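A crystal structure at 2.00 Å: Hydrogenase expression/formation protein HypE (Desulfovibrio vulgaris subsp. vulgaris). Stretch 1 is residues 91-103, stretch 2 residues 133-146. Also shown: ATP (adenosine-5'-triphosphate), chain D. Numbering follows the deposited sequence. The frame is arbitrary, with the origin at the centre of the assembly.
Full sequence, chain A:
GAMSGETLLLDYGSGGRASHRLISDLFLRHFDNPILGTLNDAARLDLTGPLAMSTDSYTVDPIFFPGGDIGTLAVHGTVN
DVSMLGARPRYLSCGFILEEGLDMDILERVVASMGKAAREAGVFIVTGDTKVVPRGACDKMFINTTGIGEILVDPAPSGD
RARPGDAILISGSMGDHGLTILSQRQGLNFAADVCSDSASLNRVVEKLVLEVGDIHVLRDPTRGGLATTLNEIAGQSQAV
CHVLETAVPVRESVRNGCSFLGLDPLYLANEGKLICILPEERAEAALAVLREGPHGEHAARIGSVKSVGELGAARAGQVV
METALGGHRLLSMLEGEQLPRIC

Stretch 1 (91-103) YLSCGFILEEGLD
Stretch 2 (133-146) VPRGACDKMFINTT

The strongest polar contacts gather where the strand 91-99 runs out. Glu99, extended with chi1 and chi2 both t, spreads its carboxylate between two backbone amides: Gly136 N donates to Glu99 OE1 (2.8 Å) and Lys140 N to Glu99 OE2 (3.0 Å). Glu100, also t,t, accepts Arg135 N at OE2 (3.0 Å). An acid suits both places, since it offers acceptors to loop amides at the end of a long, straight arm. Water 2 donates to Glu99 OE2 (2.8 Å) and to Asp139 OD1 (3.0 Å), joining the two carboxylates.

Here the backbone also pairs with Val133, in parallel sense: Val133 N to Leu98 O is 2.7 Å and Glu100 N to Val133 O is 2.8 Å. Type II turns follow, Glu99-Leu102 and Pro134-Ala137; Gly101 (phi/psi 93/-16) and Gly136 (92/-17) adopt angles at which a CB would jam against the preceding carbonyl.

Strand 141-146 lies antiparallel to 91-99, at 162°, their axes approaching to 4.6 Å at the closest. Ser93 pairs with Thr146, Gly95 with Asn144 and Ile97 with Phe142, each through two hydrogen bonds. Ser93 N to Thr146 O is 2.9 Å, Gly95 N to Asn144 O 2.7 Å and Ile97 N to Phe142 O 2.9 Å; in return Thr146 N to Ser93 O is 3.2 Å, Asn144 N to Gly95 O 2.8 Å and Phe142 N to Ile97 O 3.0 Å. Glu99 N to Lys140 O (3.0 Å) extends the ladder.

Between these pairs, Cys94-Thr145, Phe96-Ile143 and Leu98-Met141 share one face. Phe96 (m, chi2 79°) meets Met141 CE at its ring edge, CE2 to CE 3.3 Å, and Ile143 CD1 from CE2 at 3.8 Å; all-t Met141 is long enough to reach it. Leu98 (m,t) brings CD2 to 3.7 Å from Met141 CG. These buried apolar chains need no polar partners. On the other face, Ile97 CB lies 4.4 Å from Phe142 CB.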

# COMPACT_ATOMS: atom_id res chain seq x y z
N TYR A 91 12.98 -1.18 2.31
CA TYR A 91 12.31 -0.69 1.09
C TYR A 91 10.86 -0.38 1.32
O TYR A 91 10.15 -1.15 1.96
CB TYR A 91 12.42 -1.73 -0.04
CG TYR A 91 13.85 -2.08 -0.41
CD1 TYR A 91 14.73 -1.10 -0.88
CD2 TYR A 91 14.33 -3.38 -0.28
CE1 TYR A 91 16.04 -1.40 -1.23
CE2 TYR A 91 15.64 -3.70 -0.63
CZ TYR A 91 16.49 -2.70 -1.10
OH TYR A 91 17.79 -3.01 -1.43
N LEU A 92 10.43 0.76 0.80
CA LEU A 92 9.03 1.18 0.90
C LEU A 92 8.41 1.30 -0.50
O LEU A 92 9.10 1.58 -1.48
CB LEU A 92 8.95 2.56 1.59
CG LEU A 92 9.21 2.79 3.10
CD1 LEU A 92 8.03 3.44 3.81
CD2 LEU A 92 9.72 1.60 3.89
N SER A 93 7.10 1.08 -0.58
CA SER A 93 6.31 1.53 -1.71
C SER A 93 5.43 2.70 -1.24
O SER A 93 5.14 2.82 -0.05
CB SER A 93 5.43 0.41 -2.23
OG SER A 93 4.49 0.00 -1.24
N CYS A 94 4.98 3.53 -2.18
CA CYS A 94 4.03 4.61 -1.86
C CYS A 94 2.90 4.67 -2.88
O CYS A 94 3.14 4.64 -4.07
CB CYS A 94 4.73 5.97 -1.76
SG CYS A 94 5.68 6.41 -3.19
N GLY A 95 1.68 4.77 -2.39
CA GLY A 95 0.51 4.88 -3.24
C GLY A 95 -0.16 6.19 -2.89
O GLY A 95 -0.67 6.36 -1.79
N PHE A 96 -0.09 7.14 -3.81
CA PHE A 96 -0.73 8.45 -3.64
C PHE A 96 -2.16 8.40 -4.17
O PHE A 96 -2.40 7.85 -5.25
CB PHE A 96 0.05 9.56 -4.37
CG PHE A 96 1.27 10.04 -3.63
CD1 PHE A 96 2.45 9.30 -3.65
CD2 PHE A 96 1.23 11.21 -2.89
CE1 PHE A 96 3.58 9.75 -2.96
CE2 PHE A 96 2.35 11.67 -2.20
CZ PHE A 96 3.53 10.94 -2.23
N ILE A 97 -3.09 8.95 -3.40
CA ILE A 97 -4.44 9.25 -3.88
C ILE A 97 -4.64 10.76 -3.77
O ILE A 97 -4.59 11.32 -2.68
CB ILE A 97 -5.53 8.46 -3.11
CG1 ILE A 97 -5.27 6.95 -3.24
CG2 ILE A 97 -6.94 8.83 -3.65
CD1 ILE A 97 -6.08 6.07 -2.29
N LEU A 98 -4.85 11.42 -4.91
CA LEU A 98 -4.83 12.88 -4.94
C LEU A 98 -6.10 13.47 -5.51
O LEU A 98 -6.71 12.90 -6.43
CB LEU A 98 -3.63 13.36 -5.76
CG LEU A 98 -2.23 12.94 -5.27
CD1 LEU A 98 -1.18 13.10 -6.38
CD2 LEU A 98 -1.85 13.72 -4.03
N GLU A 99 -6.50 14.61 -4.95
CA GLU A 99 -7.67 15.34 -5.41
C GLU A 99 -7.30 16.29 -6.56
O GLU A 99 -6.36 17.09 -6.43
CB GLU A 99 -8.30 16.12 -4.25
CG GLU A 99 -9.59 16.83 -4.64
CD GLU A 99 -10.25 17.57 -3.50
OE1 GLU A 99 -11.49 17.76 -3.58
OE2 GLU A 99 -9.56 17.98 -2.55
N GLU A 100 -8.03 16.18 -7.67
CA GLU A 100 -8.00 17.19 -8.74
C GLU A 100 -8.10 18.59 -8.15
O GLU A 100 -8.89 18.81 -7.24
CB GLU A 100 -9.16 16.94 -9.72
CG GLU A 100 -9.28 17.93 -10.87
CD GLU A 100 -10.66 17.92 -11.54
OE1 GLU A 100 -10.76 18.40 -12.69
OE2 GLU A 100 -11.64 17.44 -10.93
N GLY A 101 -7.30 19.51 -8.68
CA GLY A 101 -7.28 20.89 -8.21
C GLY A 101 -6.25 21.19 -7.14
O GLY A 101 -5.94 22.34 -6.87
N LEU A 102 -5.71 20.14 -6.51
CA LEU A 102 -4.72 20.28 -5.44
C LEU A 102 -3.56 21.18 -5.85
O LEU A 102 -2.99 21.02 -6.94
CB LEU A 102 -4.20 18.89 -5.03
CG LEU A 102 -3.68 18.55 -3.62
CD1 LEU A 102 -2.22 18.07 -3.65
CD2 LEU A 102 -3.88 19.64 -2.58
N ASP A 103 -3.25 22.14 -4.98
CA ASP A 103 -2.04 22.97 -5.07
C ASP A 103 -0.82 22.05 -5.23
O ASP A 103 -0.57 21.19 -4.39
CB ASP A 103 -1.94 23.83 -3.79
CG ASP A 103 -0.77 24.81 -3.80
OD1 ASP A 103 -0.08 24.97 -4.82
OD2 ASP A 103 -0.55 25.46 -2.75
N VAL A 133 -8.15 11.67 -8.33
CA VAL A 133 -9.61 11.56 -8.41
C VAL A 133 -10.27 12.95 -8.61
O VAL A 133 -9.68 13.96 -8.23
CB VAL A 133 -10.19 10.82 -7.16
CG1 VAL A 133 -9.74 9.37 -7.15
CG2 VAL A 133 -9.78 11.53 -5.87
N PRO A 134 -11.47 13.00 -9.23
CA PRO A 134 -12.17 14.29 -9.45
C PRO A 134 -12.40 15.11 -8.17
O PRO A 134 -12.41 14.54 -7.08
CB PRO A 134 -13.51 13.87 -10.06
CG PRO A 134 -13.22 12.55 -10.73
CD PRO A 134 -12.23 11.87 -9.82
N ARG A 135 -12.57 16.43 -8.31
CA ARG A 135 -12.81 17.32 -7.17
C ARG A 135 -13.92 16.76 -6.27
O ARG A 135 -14.99 16.38 -6.75
CB ARG A 135 -13.19 18.74 -7.62
CG ARG A 135 -12.01 19.65 -8.00
CD ARG A 135 -12.42 21.14 -8.13
NE ARG A 135 -13.43 21.35 -9.16
CZ ARG A 135 -14.22 22.43 -9.26
NH1 ARG A 135 -14.14 23.43 -8.39
NH2 ARG A 135 -15.11 22.51 -10.25
N GLY A 136 -13.64 16.69 -4.97
CA GLY A 136 -14.63 16.21 -4.00
C GLY A 136 -14.59 14.72 -3.71
O GLY A 136 -15.15 14.29 -2.69
N ALA A 137 -13.94 13.94 -4.57
CA ALA A 137 -13.87 12.49 -4.38
C ALA A 137 -12.94 12.08 -3.23
O ALA A 137 -13.07 10.98 -2.68
CB ALA A 137 -13.47 11.80 -5.67
N CYS A 138 -12.01 12.97 -2.86
CA CYS A 138 -11.22 12.81 -1.64
C CYS A 138 -10.76 14.17 -1.12
O CYS A 138 -10.67 15.13 -1.89
CB CYS A 138 -10.02 11.86 -1.85
SG CYS A 138 -8.60 12.58 -2.70
N ASP A 139 -10.48 14.24 0.18
CA ASP A 139 -10.02 15.48 0.79
C ASP A 139 -8.52 15.68 0.59
O ASP A 139 -7.70 15.28 1.43
CB ASP A 139 -10.40 15.52 2.28
CG ASP A 139 -10.02 16.83 2.96
OD1 ASP A 139 -9.89 17.88 2.29
OD2 ASP A 139 -9.84 16.80 4.18
N LYS A 140 -8.17 16.29 -0.55
CA LYS A 140 -6.78 16.70 -0.90
C LYS A 140 -5.83 15.54 -1.20
O LYS A 140 -5.29 15.46 -2.31
CB LYS A 140 -6.15 17.60 0.18
CG LYS A 140 -6.96 18.80 0.63
CD LYS A 140 -6.12 19.68 1.55
CE LYS A 140 -6.93 20.21 2.72
NZ LYS A 140 -8.28 20.65 2.32
N MET A 141 -5.61 14.66 -0.23
CA MET A 141 -4.52 13.69 -0.36
C MET A 141 -4.49 12.63 0.73
O MET A 141 -4.48 12.96 1.93
CB MET A 141 -3.20 14.44 -0.34
CG MET A 141 -1.95 13.60 -0.33
SD MET A 141 -0.58 14.76 -0.17
CE MET A 141 0.74 13.62 -0.02
N PHE A 142 -4.43 11.37 0.29
CA PHE A 142 -4.12 10.25 1.17
C PHE A 142 -2.87 9.57 0.62
O PHE A 142 -2.61 9.60 -0.58
CB PHE A 142 -5.27 9.24 1.24
CG PHE A 142 -6.61 9.85 1.60
CD1 PHE A 142 -7.75 9.51 0.89
CD2 PHE A 142 -6.72 10.77 2.65
CE1 PHE A 142 -8.98 10.06 1.22
CE2 PHE A 142 -7.95 11.33 2.98
CZ PHE A 142 -9.07 10.97 2.26
N ILE A 143 -2.11 8.93 1.51
CA ILE A 143 -0.94 8.18 1.07
C ILE A 143 -0.97 6.83 1.76
O ILE A 143 -1.19 6.76 2.98
CB ILE A 143 0.40 8.90 1.46
CG1 ILE A 143 0.38 10.38 1.06
CG2 ILE A 143 1.61 8.18 0.85
CD1 ILE A 143 1.63 11.18 1.55
N ASN A 144 -0.77 5.77 0.98
CA ASN A 144 -0.46 4.49 1.57
C ASN A 144 1.03 4.21 1.40
O ASN A 144 1.62 4.48 0.34
CB ASN A 144 -1.27 3.37 0.91
CG ASN A 144 -0.92 2.00 1.48
OD1 ASN A 144 0.09 1.41 1.10
ND2 ASN A 144 -1.76 1.48 2.39
N THR A 145 1.65 3.66 2.44
CA THR A 145 3.00 3.14 2.29
C THR A 145 3.08 1.71 2.79
O THR A 145 2.42 1.36 3.76
CB THR A 145 4.10 4.00 2.97
OG1 THR A 145 3.80 4.20 4.34
CG2 THR A 145 4.27 5.38 2.25
N THR A 146 3.88 0.89 2.12
CA THR A 146 4.11 -0.48 2.56
C THR A 146 5.62 -0.64 2.74
O THR A 146 6.41 -0.17 1.91
CB THR A 146 3.54 -1.48 1.53
OG1 THR A 146 2.15 -1.20 1.35
CG2 THR A 146 3.71 -2.94 1.96
PG ATP D . -1.77 1.49 -13.41
O1G ATP D . -1.60 2.18 -12.04
O2G ATP D . -2.27 2.43 -14.46
O3G ATP D . -2.52 0.16 -13.36
PB ATP D . 0.94 0.42 -13.33
O1B ATP D . 0.60 0.30 -11.83
O2B ATP D . 1.45 -0.80 -14.03
O3B ATP D . -0.33 1.10 -14.03
PA ATP D . 1.99 3.04 -12.94
O1A ATP D . 1.53 3.87 -14.13
O2A ATP D . 1.10 3.20 -11.74
O3A ATP D . 2.14 1.48 -13.44
O5' ATP D . 3.50 3.30 -12.58
C5' ATP D . 4.49 3.52 -13.59
C4' ATP D . 5.83 3.56 -12.88
O4' ATP D . 5.84 4.76 -12.08
C3' ATP D . 6.03 2.39 -11.93
O3' ATP D . 7.41 2.00 -11.99
C2' ATP D . 5.73 2.97 -10.54
O2' ATP D . 6.54 2.32 -9.56
C1' ATP D . 6.10 4.45 -10.70
N9 ATP D . 5.27 5.37 -9.87
C8 ATP D . 4.00 5.75 -10.09
N7 ATP D . 3.59 6.60 -9.12
C5 ATP D . 4.62 6.72 -8.26
C6 ATP D . 4.86 7.46 -7.00
N6 ATP D . 3.88 8.22 -6.47
N1 ATP D . 6.06 7.33 -6.43
C2 ATP D . 7.05 6.57 -6.92
N3 ATP D . 6.89 5.88 -8.08
C4 ATP D . 5.72 5.93 -8.76
O HOH W 1 2.11 1.27 -0.94
O HOH W 2 -10.77 19.15 -0.33